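Local coordinates for uncharacterized protein (Bacillus thuringiensis serovar kurstaki, PDB 4XE7) that probably polymerises into actin-like filaments of the bacterial cytoskeleton, as plasmid-segregating ParM proteins do, and is seen here without bound nucleotide, at residues Glu68-Ser79 and Glu174-Tyr184. Residues are numbered along the deposited sequence; the frame is centred on the assembly and turned at random.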
ATOM      1  N   GLU A  68      -1.475  -6.121  14.108  1.00 31.36           N
ATOM      2  CA  GLU A  68      -2.609  -6.329  14.986  1.00 37.85           C
ATOM      3  C   GLU A  68      -2.960  -5.021  15.658  1.00 32.55           C
ATOM      4  O   GLU A  68      -4.101  -4.828  16.085  1.00 30.97           O
ATOM      5  CB  GLU A  68      -2.320  -7.415  16.034  1.00 49.76           C
ATOM      6  CG  GLU A  68      -2.160  -8.808  15.436  1.00 66.55           C
ATOM      7  CD  GLU A  68      -1.857  -9.874  16.478  1.00 78.68           C
ATOM      8  OE1 GLU A  68      -0.847  -9.727  17.201  1.00 81.67           O
ATOM      9  OE2 GLU A  68      -2.618 -10.864  16.562  1.00 81.60           O
ATOM     10  N   ASP A  69      -2.003  -4.096  15.722  1.00 30.78           N
ATOM     11  CA  ASP A  69      -2.257  -2.874  16.468  1.00 29.15           C
ATOM     12  C   ASP A  69      -3.177  -1.892  15.741  1.00 30.48           C
ATOM     13  O   ASP A  69      -3.554  -0.874  16.318  1.00 34.92           O
ATOM     14  CB  ASP A  69      -0.943  -2.187  16.850  1.00 25.05           C
ATOM     15  CG  ASP A  69      -0.076  -1.829  15.645  1.00 26.13           C
ATOM     16  OD1 ASP A  69      -0.419  -2.191  14.499  1.00 28.31           O
ATOM     17  OD2 ASP A  69       0.974  -1.197  15.866  1.00 29.08           O
ATOM     18  N   ILE A  70      -3.555  -2.185  14.499  1.00 29.77           N
ATOM     19  CA  ILE A  70      -4.503  -1.309  13.814  1.00 32.37           C
ATOM     20  C   ILE A  70      -5.866  -1.966  13.621  1.00 37.86           C
ATOM     21  O   ILE A  70      -6.770  -1.360  13.037  1.00 28.63           O
ATOM     22  CB  ILE A  70      -3.984  -0.856  12.455  1.00 23.42           C
ATOM     23  CG1 ILE A  70      -3.790  -2.060  11.535  1.00 25.18           C
ATOM     24  CG2 ILE A  70      -2.694  -0.060  12.627  1.00 23.94           C
ATOM     25  CD1 ILE A  70      -3.589  -1.699  10.100  1.00 29.55           C
ATOM     26  N   GLU A  71      -6.012  -3.188  14.130  1.00 37.27           N
ATOM     27  CA  GLU A  71      -7.287  -3.911  14.087  1.00 42.46           C
ATOM     28  C   GLU A  71      -8.344  -3.229  14.957  1.00 35.73           C
ATOM     29  O   GLU A  71      -9.543  -3.268  14.667  1.00 29.14           O
ATOM     30  CB  GLU A  71      -7.099  -5.367  14.546  1.00 47.82           C
ATOM     31  CG  GLU A  71      -6.183  -6.186  13.638  1.00 53.17           C
ATOM     32  CD  GLU A  71      -5.947  -7.611  14.139  1.00 67.98           C
ATOM     33  OE1 GLU A  71      -6.568  -8.012  15.151  1.00 67.53           O
ATOM     34  OE2 GLU A  71      -5.133  -8.328  13.514  1.00 76.74           O
ATOM     35  N   LEU A  72      -7.890  -2.589  16.023  1.00 33.53           N
ATOM     36  CA  LEU A  72      -8.814  -1.935  16.929  1.00 31.60           C
ATOM     37  C   LEU A  72      -8.354  -0.517  17.224  1.00 28.85           C
ATOM     38  O   LEU A  72      -7.572  -0.288  18.147  1.00 34.41           O
ATOM     39  CB  LEU A  72      -8.945  -2.748  18.218  1.00 31.80           C
ATOM     40  CG  LEU A  72     -10.258  -2.657  18.989  1.00 35.18           C
ATOM     41  CD1 LEU A  72     -10.232  -3.664  20.138  1.00 42.97           C
ATOM     42  CD2 LEU A  72     -10.510  -1.255  19.516  1.00 34.73           C
ATOM     43  N   LEU A  73      -8.849   0.435  16.442  1.00 28.56           N
ATOM     44  CA  LEU A  73      -8.486   1.830  16.642  1.00 25.93           C
ATOM     45  C   LEU A  73      -9.676   2.627  17.140  1.00 28.30           C
ATOM     46  O   LEU A  73     -10.630   2.889  16.400  1.00 29.01           O
ATOM     47  CB  LEU A  73      -7.933   2.449  15.347  1.00 26.62           C
ATOM     48  CG  LEU A  73      -6.635   1.811  14.860  1.00 19.82           C
ATOM     49  CD1 LEU A  73      -6.300   2.278  13.467  1.00 25.04           C
ATOM     50  CD2 LEU A  73      -5.479   2.100  15.828  1.00 21.67           C
ATOM     51  N   HIS A  74      -9.602   3.005  18.409  1.00 23.18           N
ATOM     52  CA  HIS A  74     -10.645   3.779  19.061  1.00 34.22           C
ATOM     53  C   HIS A  74      -9.939   4.935  19.737  1.00 31.55           C
ATOM     54  O   HIS A  74      -9.330   4.760  20.788  1.00 27.17           O
ATOM     55  CB  HIS A  74     -11.426   2.916  20.055  1.00 36.94           C
ATOM     56  CG  HIS A  74     -12.430   3.673  20.866  1.00 37.83           C
ATOM     57  ND1 HIS A  74     -12.986   3.162  22.022  1.00 36.59           N
ATOM     58  CD2 HIS A  74     -12.979   4.899  20.695  1.00 27.84           C
ATOM     59  CE1 HIS A  74     -13.833   4.041  22.525  1.00 35.02           C
ATOM     60  NE2 HIS A  74     -13.847   5.104  21.743  1.00 34.71           N
ATOM     61  N   VAL A  75      -9.978   6.106  19.111  1.00 27.48           N
ATOM     62  CA  VAL A  75      -9.101   7.193  19.538  1.00 30.09           C
ATOM     63  C   VAL A  75      -9.814   8.502  19.810  1.00 32.52           C
ATOM     64  O   VAL A  75     -10.906   8.760  19.295  1.00 27.26           O
ATOM     65  CB  VAL A  75      -8.000   7.447  18.488  1.00 25.80           C
ATOM     66  CG1 VAL A  75      -7.146   6.205  18.332  1.00 25.24           C
ATOM     67  CG2 VAL A  75      -8.624   7.835  17.144  1.00 20.04           C
ATOM     68  N   ARG A  76      -9.187   9.317  20.652  1.00 29.21           N
ATOM     69  CA  ARG A  76      -9.571  10.706  20.811  1.00 25.80           C
ATOM     70  C   ARG A  76      -8.487  11.589  20.199  1.00 29.74           C
ATOM     71  O   ARG A  76      -7.326  11.529  20.609  1.00 34.28           O
ATOM     72  CB  ARG A  76      -9.770  11.051  22.288  1.00 27.27           C
ATOM     73  CG  ARG A  76     -10.062  12.500  22.532  1.00 31.18           C
ATOM     74  CD  ARG A  76     -11.477  12.839  22.107  1.00 43.16           C
ATOM     75  NE  ARG A  76     -11.753  14.261  22.274  1.00 44.79           N
ATOM     76  CZ  ARG A  76     -12.117  14.821  23.424  1.00 39.26           C
ATOM     77  NH1 ARG A  76     -12.255  14.083  24.515  1.00 50.89           N
ATOM     78  NH2 ARG A  76     -12.342  16.119  23.480  1.00 30.75           N
ATOM     79  N   ILE A  77      -8.861  12.397  19.215  1.00 28.56           N
ATOM     80  CA  ILE A  77      -7.895  13.257  18.534  1.00 24.37           C
ATOM     81  C   ILE A  77      -8.200  14.734  18.751  1.00 28.20           C
ATOM     82  O   ILE A  77      -9.240  15.246  18.316  1.00 30.66           O
ATOM     83  CB  ILE A  77      -7.849  12.965  17.036  1.00 25.90           C
ATOM     84  CG1 ILE A  77      -7.381  11.527  16.820  1.00 22.63           C
ATOM     85  CG2 ILE A  77      -6.933  13.972  16.311  1.00 27.35           C
ATOM     86  CD1 ILE A  77      -7.385  11.068  15.368  1.00 23.69           C
ATOM     87  N   ILE A  78      -7.277  15.405  19.432  1.00 31.57           N
ATOM     88  CA  ILE A  78      -7.326  16.849  19.664  1.00 32.04           C
ATOM     89  C   ILE A  78      -6.419  17.605  18.698  1.00 36.48           C
ATOM     90  O   ILE A  78      -5.197  17.534  18.808  1.00 40.88           O
ATOM     91  CB  ILE A  78      -6.895  17.195  21.101  1.00 37.36           C
ATOM     92  CG1 ILE A  78      -7.573  16.252  22.098  1.00 34.05           C
ATOM     93  CG2 ILE A  78      -7.187  18.661  21.417  1.00 38.00           C
ATOM     94  CD1 ILE A  78      -9.063  16.377  22.114  1.00 34.86           C
ATOM     95  N   SER A  79      -7.019  18.338  17.767  1.00 32.08           N
ATOM     96  CA  SER A  79      -6.273  19.023  16.724  1.00 31.38           C
ATOM     97  C   SER A  79      -7.059  20.214  16.181  1.00 31.62           C
ATOM     98  O   SER A  79      -8.268  20.118  15.984  1.00 32.44           O
ATOM     99  CB  SER A  79      -5.941  18.039  15.583  1.00 34.22           C
ATOM    100  OG  SER A  79      -5.443  18.704  14.428  1.00 27.90           O
ATOM    101  N   GLU A 174       0.108  21.537  16.914  1.00 27.86           N
ATOM    102  CA  GLU A 174       0.156  20.463  17.876  1.00 30.17           C
ATOM    103  C   GLU A 174      -1.111  19.628  17.763  1.00 36.12           C
ATOM    104  O   GLU A 174      -2.183  20.166  17.517  1.00 33.14           O
ATOM    105  CB  GLU A 174       0.322  21.029  19.284  1.00 38.62           C
ATOM    106  CG  GLU A 174       0.751  20.008  20.318  1.00 56.07           C
ATOM    107  CD  GLU A 174       0.809  20.589  21.716  1.00 61.84           C
ATOM    108  OE1 GLU A 174      -0.010  20.169  22.562  1.00 62.29           O
ATOM    109  OE2 GLU A 174       1.672  21.461  21.962  1.00 58.50           O
ATOM    110  N   HIS A 175      -0.965  18.313  17.902  1.00 32.71           N
ATOM    111  CA  HIS A 175      -2.081  17.374  17.833  1.00 32.23           C
ATOM    112  C   HIS A 175      -1.874  16.247  18.835  1.00 36.89           C
ATOM    113  O   HIS A 175      -0.779  15.688  18.919  1.00 46.16           O
ATOM    114  CB  HIS A 175      -2.218  16.785  16.424  1.00 29.80           C
ATOM    115  CG  HIS A 175      -1.905  17.756  15.330  1.00 29.44           C
ATOM    116  ND1 HIS A 175      -2.888  18.497  14.693  1.00 31.48           N
ATOM    117  CD2 HIS A 175      -0.741  18.115  14.763  1.00 32.32           C
ATOM    118  CE1 HIS A 175      -2.326  19.264  13.785  1.00 36.96           C
ATOM    119  NE2 HIS A 175      -1.020  19.062  13.799  1.00 33.14           N
ATOM    120  N   THR A 176      -2.903  15.895  19.593  1.00 26.68           N
ATOM    121  CA  THR A 176      -2.792  14.718  20.439  1.00 24.84           C
ATOM    122  C   THR A 176      -3.721  13.609  19.974  1.00 26.04           C
ATOM    123  O   THR A 176      -4.858  13.853  19.556  1.00 29.06           O
ATOM    124  CB  THR A 176      -3.101  15.033  21.915  1.00 32.32           C
ATOM    125  OG1 THR A 176      -4.493  15.337  22.054  1.00 34.03           O
ATOM    126  CG2 THR A 176      -2.253  16.211  22.387  1.00 32.00           C
ATOM    127  N   VAL A 177      -3.216  12.387  20.045  1.00 23.37           N
ATOM    128  CA  VAL A 177      -4.008  11.201  19.782  1.00 25.02           C
ATOM    129  C   VAL A 177      -3.993  10.312  21.014  1.00 28.09           C
ATOM    130  O   VAL A 177      -2.936   9.840  21.440  1.00 30.62           O
ATOM    131  CB  VAL A 177      -3.467  10.395  18.579  1.00 29.28           C
ATOM    132  CG1 VAL A 177      -4.390   9.225  18.288  1.00 21.40           C
ATOM    133  CG2 VAL A 177      -3.300  11.295  17.343  1.00 31.30           C
ATOM    134  N   GLU A 178      -5.161  10.084  21.595  1.00 29.24           N
ATOM    135  CA  GLU A 178      -5.245   9.224  22.766  1.00 29.81           C
ATOM    136  C   GLU A 178      -5.936   7.921  22.410  1.00 27.11           C
ATOM    137  O   GLU A 178      -7.053   7.923  21.896  1.00 30.63           O
ATOM    138  CB  GLU A 178      -5.986   9.920  23.907  1.00 27.90           C
ATOM    139  CG  GLU A 178      -6.098   9.046  25.143  1.00 31.51           C
ATOM    140  CD  GLU A 178      -6.930   9.670  26.241  1.00 36.62           C
ATOM    141  OE1 GLU A 178      -7.339  10.845  26.105  1.00 41.38           O
ATOM    142  OE2 GLU A 178      -7.187   8.967  27.239  1.00 39.96           O
ATOM    143  N   PHE A 179      -5.255   6.811  22.658  1.00 29.69           N
ATOM    144  CA  PHE A 179      -5.828   5.502  22.391  1.00 34.35           C
ATOM    145  C   PHE A 179      -6.742   5.094  23.563  1.00 38.28           C
ATOM    146  O   PHE A 179      -6.322   5.096  24.719  1.00 40.31           O
ATOM    147  CB  PHE A 179      -4.728   4.451  22.176  1.00 32.16           C
ATOM    148  CG  PHE A 179      -3.872   4.681  20.940  1.00 31.52           C
ATOM    149  CD1 PHE A 179      -2.660   5.357  21.030  1.00 30.23           C
ATOM    150  CD2 PHE A 179      -4.268   4.193  19.700  1.00 28.58           C
ATOM    151  CE1 PHE A 179      -1.859   5.551  19.901  1.00 34.82           C
ATOM    152  CE2 PHE A 179      -3.471   4.377  18.566  1.00 36.55           C
ATOM    153  CZ  PHE A 179      -2.261   5.056  18.669  1.00 32.40           C
ATOM    154  N   LEU A 180      -7.991   4.762  23.255  1.00 27.79           N
ATOM    155  CA  LEU A 180      -8.983   4.453  24.279  1.00 34.19           C
ATOM    156  C   LEU A 180      -9.211   2.939  24.394  1.00 37.28           C
ATOM    157  O   LEU A 180      -9.896   2.463  25.302  1.00 34.47           O
ATOM    158  CB  LEU A 180     -10.298   5.172  23.962  1.00 27.84           C
ATOM    159  CG  LEU A 180     -10.191   6.699  23.969  1.00 34.27           C
ATOM    160  CD1 LEU A 180     -11.471   7.335  23.472  1.00 33.31           C
ATOM    161  CD2 LEU A 180      -9.866   7.190  25.363  1.00 35.18           C
ATOM    162  N   ASP A 181      -8.621   2.194  23.464  1.00 41.16           N
ATOM    163  CA  ASP A 181      -8.763   0.742  23.422  1.00 37.12           C
ATOM    164  C   ASP A 181      -7.625   0.132  22.602  1.00 36.44           C
ATOM    165  O   ASP A 181      -6.765   0.852  22.087  1.00 36.73           O
ATOM    166  CB  ASP A 181     -10.120   0.351  22.825  1.00 42.19           C
ATOM    167  CG  ASP A 181     -10.601  -1.020  23.300  1.00 55.15           C
ATOM    168  OD1 ASP A 181      -9.785  -1.772  23.876  1.00 49.06           O
ATOM    169  OD2 ASP A 181     -11.795  -1.345  23.106  1.00 55.10           O
ATOM    170  N   GLY A 182      -7.620  -1.194  22.488  1.00 35.85           N
ATOM    171  CA  GLY A 182      -6.638  -1.895  21.680  1.00 33.83           C
ATOM    172  C   GLY A 182      -5.260  -1.939  22.316  1.00 33.38           C
ATOM    173  O   GLY A 182      -5.094  -1.681  23.512  1.00 29.68           O
ATOM    174  N   THR A 183      -4.270  -2.237  21.487  1.00 32.98           N
ATOM    175  CA  THR A 183      -2.887  -2.421  21.917  1.00 38.04           C
ATOM    176  C   THR A 183      -2.279  -1.282  22.736  1.00 32.83           C
ATOM    177  O   THR A 183      -1.567  -1.532  23.703  1.00 28.30           O
ATOM    178  CB  THR A 183      -1.986  -2.636  20.694  1.00 43.61           C
ATOM    179  OG1 THR A 183      -2.651  -3.512  19.770  1.00 40.13           O
ATOM    180  CG2 THR A 183      -0.629  -3.220  21.118  1.00 40.94           C
ATOM    181  N   TYR A 184      -2.538  -0.035  22.354  1.00 29.03           N
ATOM    182  CA  TYR A 184      -1.901   1.092  23.032  1.00 29.56           C
ATOM    183  C   TYR A 184      -2.823   1.821  24.016  1.00 35.40           C
ATOM    184  O   TYR A 184      -2.595   2.996  24.323  1.00 38.11           O
ATOM    185  CB  TYR A 184      -1.358   2.080  21.988  1.00 31.59           C
ATOM    186  CG  TYR A 184      -0.468   1.389  20.972  1.00 26.88           C
ATOM    187  CD1 TYR A 184       0.681   0.723  21.381  1.00 31.10           C
ATOM    188  CD2 TYR A 184      -0.782   1.385  19.622  1.00 25.00           C
ATOM    189  CE1 TYR A 184       1.493   0.067  20.477  1.00 37.17           C
ATOM    190  CE2 TYR A 184       0.027   0.726  18.702  1.00 29.00           C
ATOM    191  CZ  TYR A 184       1.164   0.069  19.147  1.00 33.33           C
ATOM    192  OH  TYR A 184       1.985  -0.583  18.272  1.00 31.38           O
TER
HETATM  193  O   HOH W   1      -5.454  -3.475  17.742  1.00 43.35           O
HETATM  194  O   HOH W   2     -13.697   0.427  22.169  1.00 42.79           O
HETATM  195  O   HOH W   3      -6.072  13.239  22.377  1.00 36.29           O
HETATM  196  O   HOH W   4      -4.149  20.579  19.705  1.00 38.30           O
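The imidazole of H74 carries L180 on one face: L180 CB sits 3.9 Å from the ring centroid, nearly on its normal (CH-pi), and CD1 reaches over the same face to NE2 (3.7 Å), as leucine's aliphatic carbons can lie flat on a ring. H74 CG swings anti to the backbone N (chi1 174°), which turns the ring toward L180; NE2 bonds to P46 O, and ND1 shares a water with D181 OD2, itself salt-bridged to K53. The F179 ring takes L73 CD2 at its edge, while Y184 CB lies over one face. At the Y184 edge, OH donates to the anti lone pair of D69 OD2 (2.7 Å); with two carboxylate oxygens, D69 also serves R140 of helix 123-140. At the buried H175 edge the small S79 hydroxyl fits: OG and ND1 share a 2.6 Å hydrogen bond, OG also meets S81 N, and L171 O holds NE2.

R76 and E178 exchange two backbone bonds, as do I78 and T176. Past them L180 N meets H74 O (2.8 Å) almost in line with the carbonyl, setting L180 over the imidazole. V75, I77, V177 and F179 line the face toward helix 123-140, where beta-branched and aromatic residues fill the core; R76, I78, T176 and E178 project from the more exposed face. This is an antiparallel pairing of two inner strands, 73-79 and 173-179, in the large mixed sheet of an actin-like fold.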